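Local atomic coordinates of 3-oxo-tetronate kinase (PDB entry 5DMH), a protein that catalyses the ATP-dependent phosphorylation of 3-oxo-tetronate to 3-oxo-tetronate 4-phosphate, as a member of the four-carbon acid sugar kinase family. Residues A[298-303]-A[345-350]; A[385-390]-A[446-451]. One frame throughout, in Å; residues are numbered along the deposited sequence.

How the interactions relate
Two contacts in the nucleotide-binding half of the kinase follow one another along the chain. Coming from the N terminus, helix 297-308 follows strand 288-292, and interaction 1 closes a loop of 41 residues when the chain emerging from strand 343-345 returns to that helix beside the adenine of ADP. The chain then runs through helices 350-360 and 362-382 before interaction 2 opens at strand 387-391 and closes, 55 residues on, with helix 443-451. The two loops stand in series, neither nested nor crossed, their centres about 18 Å apart. Interaction 1 thus fits a helix to part of the nucleotide pocket, and interaction 2 lays the C-terminal helix over a strand.

Interaction 1 of 2, residues A[298-303]-A[345-350]; sequences ATNGQV and YATSSP. With ADP (adenosine-5'-diphosphate), chain C.
Helix 298-303 comes nearest the irregular segment after strand 343-345 where the CA atoms of Asn-300 and Thr-347 lie 6.1 Å apart. Thr-347 is the side chain met by three helix residues. With OG1 at chi1 -47°, beside the backbone N, its CG2 falls anti to that N and lies against the amide of Asn-300, 3.5 Å from CG of that residue. The methyl CG2 of Thr-299 packs against Thr-347 OG1 at 3.6 Å, a buried hydroxyl whose polar partner is Ser-294 O. Val-303 and Thr-347 reach toward each other tip to tip through Val-303 CG2. Val-303 turns its other methyl, CG1, over one face of the Tyr-345 ring, 3.9 Å from the centroid, a CH-pi contact displaced toward the rim.

The segment belongs to the ADP pocket of the nucleotide-binding C-terminal domain: adenine N6 donates to Ala-346 O (3.3 Å), which also accepts a 2.7 Å bond from Ser-348 OG. Thr-347 points to the helix, Ser-348 away from it with OG near N6. Asn-300 ND2 donates to Ser-348 O at 3.2 Å (N-H...O 153°), from well above the carbonyl plane, and also bonds to Ser-296 O.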
ATOM      1  N   ALA A 298       5.905   9.913  10.809  1.00 14.42           N
ATOM      2  CA  ALA A 298       4.529   9.760  11.275  1.00 18.58           C
ATOM      3  C   ALA A 298       4.439   8.647  12.337  1.00 13.64           C
ATOM      4  O   ALA A 298       3.852   8.833  13.404  1.00 15.20           O
ATOM      5  CB  ALA A 298       3.630   9.434  10.121  1.00 16.54           C
ATOM      6  N   THR A 299       5.073   7.517  12.065  1.00 13.74           N
ATOM      7  CA  THR A 299       5.036   6.400  13.004  1.00 14.40           C
ATOM      8  C   THR A 299       5.824   6.743  14.277  1.00 13.94           C
ATOM      9  O   THR A 299       5.388   6.379  15.376  1.00 15.57           O
ATOM     10  CB  THR A 299       5.534   5.072  12.393  1.00 14.38           C
ATOM     11  OG1 THR A 299       4.784   4.764  11.217  1.00 15.52           O
ATOM     12  CG2 THR A 299       5.351   3.953  13.360  1.00 11.15           C
ATOM     13  N   ASN A 300       6.957   7.442  14.154  1.00 14.42           N
ATOM     14  CA  ASN A 300       7.678   7.908  15.349  1.00 12.62           C
ATOM     15  C   ASN A 300       6.778   8.772  16.213  1.00 16.69           C
ATOM     16  O   ASN A 300       6.741   8.626  17.463  1.00 17.74           O
ATOM     17  CB  ASN A 300       9.020   8.578  15.001  1.00 14.20           C
ATOM     18  CG  ASN A 300      10.163   7.566  14.859  1.00 17.98           C
ATOM     19  OD1 ASN A 300      10.801   7.188  15.839  1.00 18.97           O
ATOM     20  ND2 ASN A 300      10.424   7.132  13.638  1.00 18.09           N
ATOM     21  N   GLY A 301       6.039   9.668  15.569  1.00 15.25           N
ATOM     22  CA  GLY A 301       5.142  10.543  16.279  1.00 16.86           C
ATOM     23  C   GLY A 301       3.987   9.807  16.932  1.00 17.46           C
ATOM     24  O   GLY A 301       3.547  10.175  18.031  1.00 16.40           O
ATOM     25  N   GLN A 302       3.527   8.737  16.286  1.00 18.39           N
ATOM     26  CA  GLN A 302       2.426   7.912  16.820  1.00 17.02           C
ATOM     27  C   GLN A 302       2.852   7.107  18.036  1.00 16.77           C
ATOM     28  O   GLN A 302       2.099   6.987  18.997  1.00 15.54           O
ATOM     29  CB  GLN A 302       1.845   7.000  15.722  1.00 16.27           C
ATOM     30  CG  GLN A 302       0.995   7.793  14.727  1.00 14.65           C
ATOM     31  CD  GLN A 302       1.023   7.291  13.300  1.00 14.92           C
ATOM     32  OE1 GLN A 302       1.723   6.333  12.949  1.00 16.63           O
ATOM     33  NE2 GLN A 302       0.294   8.003  12.436  1.00 14.82           N
ATOM     34  N   VAL A 303       4.075   6.595  17.992  1.00 15.54           N
ATOM     35  CA  VAL A 303       4.678   5.887  19.122  1.00 16.23           C
ATOM     36  C   VAL A 303       4.893   6.853  20.298  1.00 19.49           C
ATOM     37  O   VAL A 303       4.569   6.553  21.455  1.00 17.36           O
ATOM     38  CB  VAL A 303       6.009   5.251  18.671  1.00 15.87           C
ATOM     39  CG1 VAL A 303       6.855   4.827  19.858  1.00 23.91           C
ATOM     40  CG2 VAL A 303       5.754   4.078  17.695  1.00 16.64           C
ATOM     41  N   TYR A 345       7.103  -2.228  19.308  1.00 17.95           N
ATOM     42  CA  TYR A 345       7.626  -1.334  18.276  1.00 17.20           C
ATOM     43  C   TYR A 345       9.118  -1.418  18.102  1.00 16.42           C
ATOM     44  O   TYR A 345       9.852  -1.568  19.062  1.00 18.29           O
ATOM     45  CB  TYR A 345       7.232   0.137  18.546  1.00 14.19           C
ATOM     46  CG  TYR A 345       7.932   0.827  19.716  1.00 16.09           C
ATOM     47  CD1 TYR A 345       7.503   0.618  21.011  1.00 19.77           C
ATOM     48  CD2 TYR A 345       9.018   1.665  19.513  1.00 15.66           C
ATOM     49  CE1 TYR A 345       8.111   1.246  22.088  1.00 20.13           C
ATOM     50  CE2 TYR A 345       9.651   2.286  20.578  1.00 17.41           C
ATOM     51  CZ  TYR A 345       9.197   2.065  21.863  1.00 20.86           C
ATOM     52  OH  TYR A 345       9.798   2.689  22.922  1.00 20.50           O
ATOM     53  N   ALA A 346       9.551  -1.335  16.854  1.00 17.08           N
ATOM     54  CA  ALA A 346      10.960  -1.210  16.526  1.00 19.46           C
ATOM     55  C   ALA A 346      11.257   0.209  16.065  1.00 19.10           C
ATOM     56  O   ALA A 346      12.416   0.592  15.905  1.00 17.21           O
ATOM     57  CB  ALA A 346      11.322  -2.194  15.449  1.00 18.63           C
ATOM     58  N   THR A 347      10.189   0.963  15.813  1.00 19.49           N
ATOM     59  CA  THR A 347      10.252   2.368  15.394  1.00 17.41           C
ATOM     60  C   THR A 347      11.357   3.158  16.070  1.00 20.34           C
ATOM     61  O   THR A 347      11.418   3.228  17.298  1.00 20.17           O
ATOM     62  CB  THR A 347       8.888   3.021  15.644  1.00 21.96           C
ATOM     63  OG1 THR A 347       7.862   2.162  15.127  1.00 16.75           O
ATOM     64  CG2 THR A 347       8.789   4.403  14.987  1.00 16.79           C
ATOM     65  N   SER A 348      12.237   3.745  15.256  1.00 16.92           N
ATOM     66  CA  SER A 348      13.467   4.400  15.721  1.00 13.07           C
ATOM     67  C   SER A 348      13.823   5.605  14.829  1.00 20.50           C
ATOM     68  O   SER A 348      13.315   5.722  13.721  1.00 20.20           O
ATOM     69  CB  SER A 348      14.656   3.435  15.654  1.00 19.32           C
ATOM     70  OG  SER A 348      14.462   2.279  16.458  1.00 21.16           O
ATOM     71  N   SER A 349      14.749   6.444  15.291  1.00 18.46           N
ATOM     72  CA  SER A 349      15.206   7.571  14.489  1.00 22.68           C
ATOM     73  C   SER A 349      16.083   7.092  13.334  1.00 21.30           C
ATOM     74  O   SER A 349      16.629   6.009  13.386  1.00 19.90           O
ATOM     75  CB  SER A 349      15.995   8.555  15.329  1.00 20.90           C
ATOM     76  OG  SER A 349      17.228   8.010  15.761  1.00 20.97           O
ATOM     77  N   PRO A 350      16.267   7.932  12.313  1.00 21.38           N
ATOM     78  CA  PRO A 350      17.124   7.565  11.174  1.00 21.97           C
ATOM     79  C   PRO A 350      18.561   7.239  11.590  1.00 19.82           C
ATOM     80  O   PRO A 350      19.201   6.313  11.073  1.00 19.30           O
ATOM     81  CB  PRO A 350      17.048   8.810  10.281  1.00 20.80           C
ATOM     82  CG  PRO A 350      15.666   9.361  10.588  1.00 20.13           C
ATOM     83  CD  PRO A 350      15.525   9.178  12.073  1.00 20.95           C
TER
HETATM   84  PB  ADP C 501       6.850   1.961   5.770  1.00 15.16           P
HETATM   85  O1B ADP C 501       5.353   1.740   5.576  1.00 14.52           O
HETATM   86  O2B ADP C 501       7.119   3.131   6.701  1.00 15.66           O
HETATM   87  O3B ADP C 501       7.632   2.008   4.466  1.00 16.15           O
HETATM   88  PA  ADP C 501       7.712  -0.794   6.253  1.00 15.91           P
HETATM   89  O1A ADP C 501       7.256  -1.683   7.342  1.00 17.02           O
HETATM   90  O2A ADP C 501       7.304  -1.010   4.836  1.00 14.95           O
HETATM   91  O3A ADP C 501       7.371   0.733   6.705  1.00 12.58           O
HETATM   92  O5' ADP C 501       9.314  -0.771   6.167  1.00 16.92           O
HETATM   93  C5' ADP C 501      10.123  -0.476   7.297  1.00 15.23           C
HETATM   94  C4' ADP C 501      11.337  -1.401   7.285  1.00 16.66           C
HETATM   95  O4' ADP C 501      12.319  -0.903   8.178  1.00 17.38           O
HETATM   96  C3' ADP C 501      10.982  -2.806   7.755  1.00 18.61           C
HETATM   97  O3' ADP C 501      11.744  -3.799   7.042  1.00 16.92           O
HETATM   98  C2' ADP C 501      11.380  -2.762   9.197  1.00 17.46           C
HETATM   99  O2' ADP C 501      11.533  -4.047   9.762  1.00 18.03           O
HETATM  100  C1' ADP C 501      12.635  -1.928   9.112  1.00 14.30           C
HETATM  101  N9  ADP C 501      12.959  -1.372  10.421  1.00 19.02           N
HETATM  102  C8  ADP C 501      12.094  -0.849  11.324  1.00 21.63           C
HETATM  103  N7  ADP C 501      12.739  -0.464  12.436  1.00 19.87           N
HETATM  104  C5  ADP C 501      14.046  -0.755  12.235  1.00 16.97           C
HETATM  105  C6  ADP C 501      15.266  -0.626  13.032  1.00 19.38           C
HETATM  106  N6  ADP C 501      15.162  -0.063  14.253  1.00 16.08           N
HETATM  107  N1  ADP C 501      16.428  -1.025  12.480  1.00 18.33           N
HETATM  108  C2  ADP C 501      16.497  -1.559  11.243  1.00 20.13           C
HETATM  109  N3  ADP C 501      15.417  -1.737  10.446  1.00 18.13           N
HETATM  110  C4  ADP C 501      14.187  -1.362  10.909  1.00 18.79           C

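Interaction 2 of 2, residues A[385-390]-A[446-451]; sequences TRRFVV and EALRQL
The guanidinium of Arg-387 has Leu-448 CD2 over one face, 4.0 Å from NH2, and the carbonyl group of Leu-448 at its edge; over one face of the Phe-388 ring lies Thr-385 CG2, offset toward the rim. Arg-387 NH2 donates to Leu-448 O at 3.0 Å (N-H...O 143°). The oxygen lies in the guanidinium plane, whereas the donor stands 56° out of the carbonyl plane, above it rather than on a lone pair. A bend at chi3 (-70°) turns the head group to the helix, and the methylene CD before it passes obliquely over Leu-451 CB at 4.1 Å.

Val-389, two residues along the same side of the strand, carries the apolar part of the contact with Ala-447, Leu-448 and Leu-451. Its CG2 meets Ala-447 CB at 3.8 Å, Leu-448 CD2 at 3.9 Å and Leu-451 CD1 at 4.0 Å, the Leu-448 side chain crossing it at about a right angle. Leu-451 CD1 also reaches Phe-388 O (3.8 Å).

This is helix-on-sheet packing: helix 446-451 runs roughly antiparallel to strand 387-390, with 8.6 Å between axes. Phe-388 and Val-390 point to the other side, where helix 393-403 packs.

Arg-387 NH1 bonds to Gly-286 O, and NE is also hydrogen-bonded, which with the NH2 bond probably restricts the head group's rotation. The carbonyl dipoles would probably help to offset the buried charge, while the methylenes join the apolar packing.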
ATOM      1  N   THR A 385      -6.421 -12.792  20.520  1.00 22.03           N
ATOM      2  CA  THR A 385      -6.394 -11.382  20.122  1.00 23.74           C
ATOM      3  C   THR A 385      -7.187 -11.246  18.824  1.00 25.88           C
ATOM      4  O   THR A 385      -7.059 -12.094  17.939  1.00 25.45           O
ATOM      5  CB  THR A 385      -4.937 -10.869  19.984  1.00 23.09           C
ATOM      6  OG1 THR A 385      -4.315 -10.886  21.282  1.00 24.16           O
ATOM      7  CG2 THR A 385      -4.898  -9.447  19.431  1.00 19.50           C
ATOM      8  N   ARG A 386      -8.036 -10.215  18.739  1.00 23.26           N
ATOM      9  CA  ARG A 386      -8.964 -10.065  17.621  1.00 20.91           C
ATOM     10  C   ARG A 386      -8.739  -8.764  16.837  1.00 20.24           C
ATOM     11  O   ARG A 386      -9.179  -8.656  15.695  1.00 23.55           O
ATOM     12  CB  ARG A 386     -10.409 -10.109  18.112  1.00 32.16           C
ATOM     13  CG  ARG A 386     -10.783 -11.414  18.794  1.00 35.95           C
ATOM     14  CD  ARG A 386     -11.040 -12.510  17.783  1.00 37.48           C
ATOM     15  NE  ARG A 386     -12.179 -12.169  16.927  1.00 37.18           N
ATOM     16  CZ  ARG A 386     -13.451 -12.274  17.294  1.00 40.00           C
ATOM     17  NH1 ARG A 386     -13.764 -12.730  18.499  1.00 41.35           N
ATOM     18  NH2 ARG A 386     -14.414 -11.930  16.449  1.00 37.38           N
ATOM     19  N   ARG A 387      -8.101  -7.772  17.462  1.00 19.09           N
ATOM     20  CA  ARG A 387      -7.874  -6.469  16.794  1.00 18.11           C
ATOM     21  C   ARG A 387      -6.380  -6.208  16.658  1.00 22.47           C
ATOM     22  O   ARG A 387      -5.646  -6.248  17.640  1.00 19.93           O
ATOM     23  CB  ARG A 387      -8.526  -5.305  17.569  1.00 18.52           C
ATOM     24  CG  ARG A 387     -10.051  -5.406  17.742  1.00 23.99           C
ATOM     25  CD  ARG A 387     -10.603  -4.276  18.615  1.00 26.59           C
ATOM     26  NE  ARG A 387     -10.184  -4.443  19.998  1.00 25.17           N
ATOM     27  CZ  ARG A 387      -9.817  -3.477  20.836  1.00 28.10           C
ATOM     28  NH1 ARG A 387      -9.453  -3.800  22.073  1.00 25.23           N
ATOM     29  NH2 ARG A 387      -9.807  -2.208  20.474  1.00 27.82           N
ATOM     30  N   PHE A 388      -5.952  -5.943  15.428  1.00 18.74           N
ATOM     31  CA  PHE A 388      -4.550  -5.708  15.113  1.00 15.31           C
ATOM     32  C   PHE A 388      -4.376  -4.426  14.342  1.00 15.48           C
ATOM     33  O   PHE A 388      -4.900  -4.289  13.219  1.00 14.87           O
ATOM     34  CB  PHE A 388      -4.024  -6.865  14.258  1.00 19.29           C
ATOM     35  CG  PHE A 388      -4.125  -8.208  14.906  1.00 20.82           C
ATOM     36  CD1 PHE A 388      -5.336  -8.887  14.950  1.00 21.13           C
ATOM     37  CD2 PHE A 388      -2.998  -8.826  15.436  1.00 18.98           C
ATOM     38  CE1 PHE A 388      -5.417 -10.143  15.532  1.00 20.31           C
ATOM     39  CE2 PHE A 388      -3.088 -10.071  16.012  1.00 19.69           C
ATOM     40  CZ  PHE A 388      -4.283 -10.724  16.069  1.00 19.30           C
ATOM     41  N   VAL A 389      -3.617  -3.492  14.920  1.00 17.73           N
ATOM     42  CA  VAL A 389      -3.177  -2.272  14.236  1.00 15.98           C
ATOM     43  C   VAL A 389      -1.695  -2.421  13.920  1.00 17.70           C
ATOM     44  O   VAL A 389      -0.894  -2.631  14.810  1.00 17.23           O
ATOM     45  CB  VAL A 389      -3.373  -1.027  15.133  1.00 15.25           C
ATOM     46  CG1 VAL A 389      -2.870   0.224  14.432  1.00 16.59           C
ATOM     47  CG2 VAL A 389      -4.834  -0.888  15.533  1.00 19.47           C
ATOM     48  N   VAL A 390      -1.361  -2.359  12.635  1.00 13.53           N
ATOM     49  CA  VAL A 390      -0.018  -2.583  12.152  1.00 13.67           C
ATOM     50  C   VAL A 390       0.474  -1.347  11.407  1.00 15.10           C
ATOM     51  O   VAL A 390      -0.172  -0.885  10.478  1.00 18.36           O
ATOM     52  CB  VAL A 390       0.060  -3.802  11.219  1.00 14.98           C
ATOM     53  CG1 VAL A 390       1.519  -4.124  10.905  1.00 15.78           C
ATOM     54  CG2 VAL A 390      -0.656  -5.029  11.806  1.00 15.80           C
ATOM     55  N   GLU A 446      -7.138   5.923  17.695  1.00 19.78           N
ATOM     56  CA  GLU A 446      -8.234   6.064  16.749  1.00 22.61           C
ATOM     57  C   GLU A 446      -8.558   4.739  16.059  1.00 20.15           C
ATOM     58  O   GLU A 446      -9.729   4.344  15.967  1.00 20.03           O
ATOM     59  CB  GLU A 446      -7.908   7.135  15.710  1.00 22.06           C
ATOM     60  CG  GLU A 446      -7.920   8.541  16.280  1.00 23.24           C
ATOM     61  CD  GLU A 446      -7.374   9.569  15.304  1.00 30.19           C
ATOM     62  OE1 GLU A 446      -6.260   9.379  14.770  1.00 27.45           O
ATOM     63  OE2 GLU A 446      -8.072  10.557  15.053  1.00 39.78           O
ATOM     64  N   ALA A 447      -7.521   4.054  15.604  1.00 19.41           N
ATOM     65  CA  ALA A 447      -7.677   2.775  14.901  1.00 18.71           C
ATOM     66  C   ALA A 447      -8.235   1.675  15.817  1.00 21.19           C
ATOM     67  O   ALA A 447      -9.222   1.000  15.474  1.00 20.32           O
ATOM     68  CB  ALA A 447      -6.346   2.361  14.312  1.00 17.61           C
ATOM     69  N   LEU A 448      -7.650   1.539  17.005  1.00 18.26           N
ATOM     70  CA  LEU A 448      -8.086   0.511  17.938  1.00 19.83           C
ATOM     71  C   LEU A 448      -9.573   0.662  18.224  1.00 19.56           C
ATOM     72  O   LEU A 448     -10.313  -0.325  18.257  1.00 21.80           O
ATOM     73  CB  LEU A 448      -7.301   0.597  19.247  1.00 19.74           C
ATOM     74  CG  LEU A 448      -5.938  -0.075  19.196  1.00 23.61           C
ATOM     75  CD1 LEU A 448      -5.169   0.346  20.413  1.00 24.46           C
ATOM     76  CD2 LEU A 448      -6.094  -1.614  19.150  1.00 24.88           C
ATOM     77  N   ARG A 449     -10.005   1.898  18.458  1.00 23.06           N
ATOM     78  CA  ARG A 449     -11.410   2.184  18.746  1.00 24.41           C
ATOM     79  C   ARG A 449     -12.337   1.931  17.569  1.00 22.72           C
ATOM     80  O   ARG A 449     -13.441   1.432  17.743  1.00 23.82           O
ATOM     81  CB  ARG A 449     -11.591   3.637  19.224  1.00 22.91           C
ATOM     82  CG  ARG A 449     -11.073   3.879  20.621  1.00 30.37           C
ATOM     83  CD  ARG A 449     -11.215   5.339  21.037  1.00 34.86           C
ATOM     84  NE  ARG A 449     -10.791   5.543  22.416  1.00 45.32           N
ATOM     85  CZ  ARG A 449     -11.537   5.252  23.485  1.00 54.80           C
ATOM     86  NH1 ARG A 449     -12.755   4.736  23.346  1.00 53.34           N
ATOM     87  NH2 ARG A 449     -11.062   5.472  24.705  1.00 54.03           N
ATOM     88  N   GLN A 450     -11.918   2.304  16.366  1.00 23.24           N
ATOM     89  CA  GLN A 450     -12.773   2.075  15.227  1.00 27.86           C
ATOM     90  C   GLN A 450     -12.904   0.574  14.910  1.00 26.17           C
ATOM     91  O   GLN A 450     -13.951   0.127  14.463  1.00 30.65           O
ATOM     92  CB  GLN A 450     -12.273   2.842  14.006  1.00 31.45           C
ATOM     93  CG  GLN A 450     -13.360   2.958  12.970  1.00 43.45           C
ATOM     94  CD  GLN A 450     -13.003   3.893  11.848  1.00 44.09           C
ATOM     95  OE1 GLN A 450     -12.527   5.011  12.072  1.00 37.16           O
ATOM     96  NE2 GLN A 450     -13.226   3.438  10.623  1.00 40.59           N
ATOM     97  N   LEU A 451     -11.846  -0.197  15.167  1.00 22.34           N
ATOM     98  CA  LEU A 451     -11.862  -1.640  14.916  1.00 21.00           C
ATOM     99  C   LEU A 451     -12.879  -2.346  15.830  1.00 30.10           C
ATOM    100  O   LEU A 451     -13.508  -3.342  15.447  1.00 29.18           O
ATOM    101  CB  LEU A 451     -10.456  -2.227  15.092  1.00 20.69           C
ATOM    102  CG  LEU A 451      -9.369  -1.900  14.075  1.00 19.77           C
ATOM    103  CD1 LEU A 451      -8.136  -2.753  14.355  1.00 22.29           C
ATOM    104  CD2 LEU A 451      -9.841  -2.112  12.641  1.00 22.80           C
TER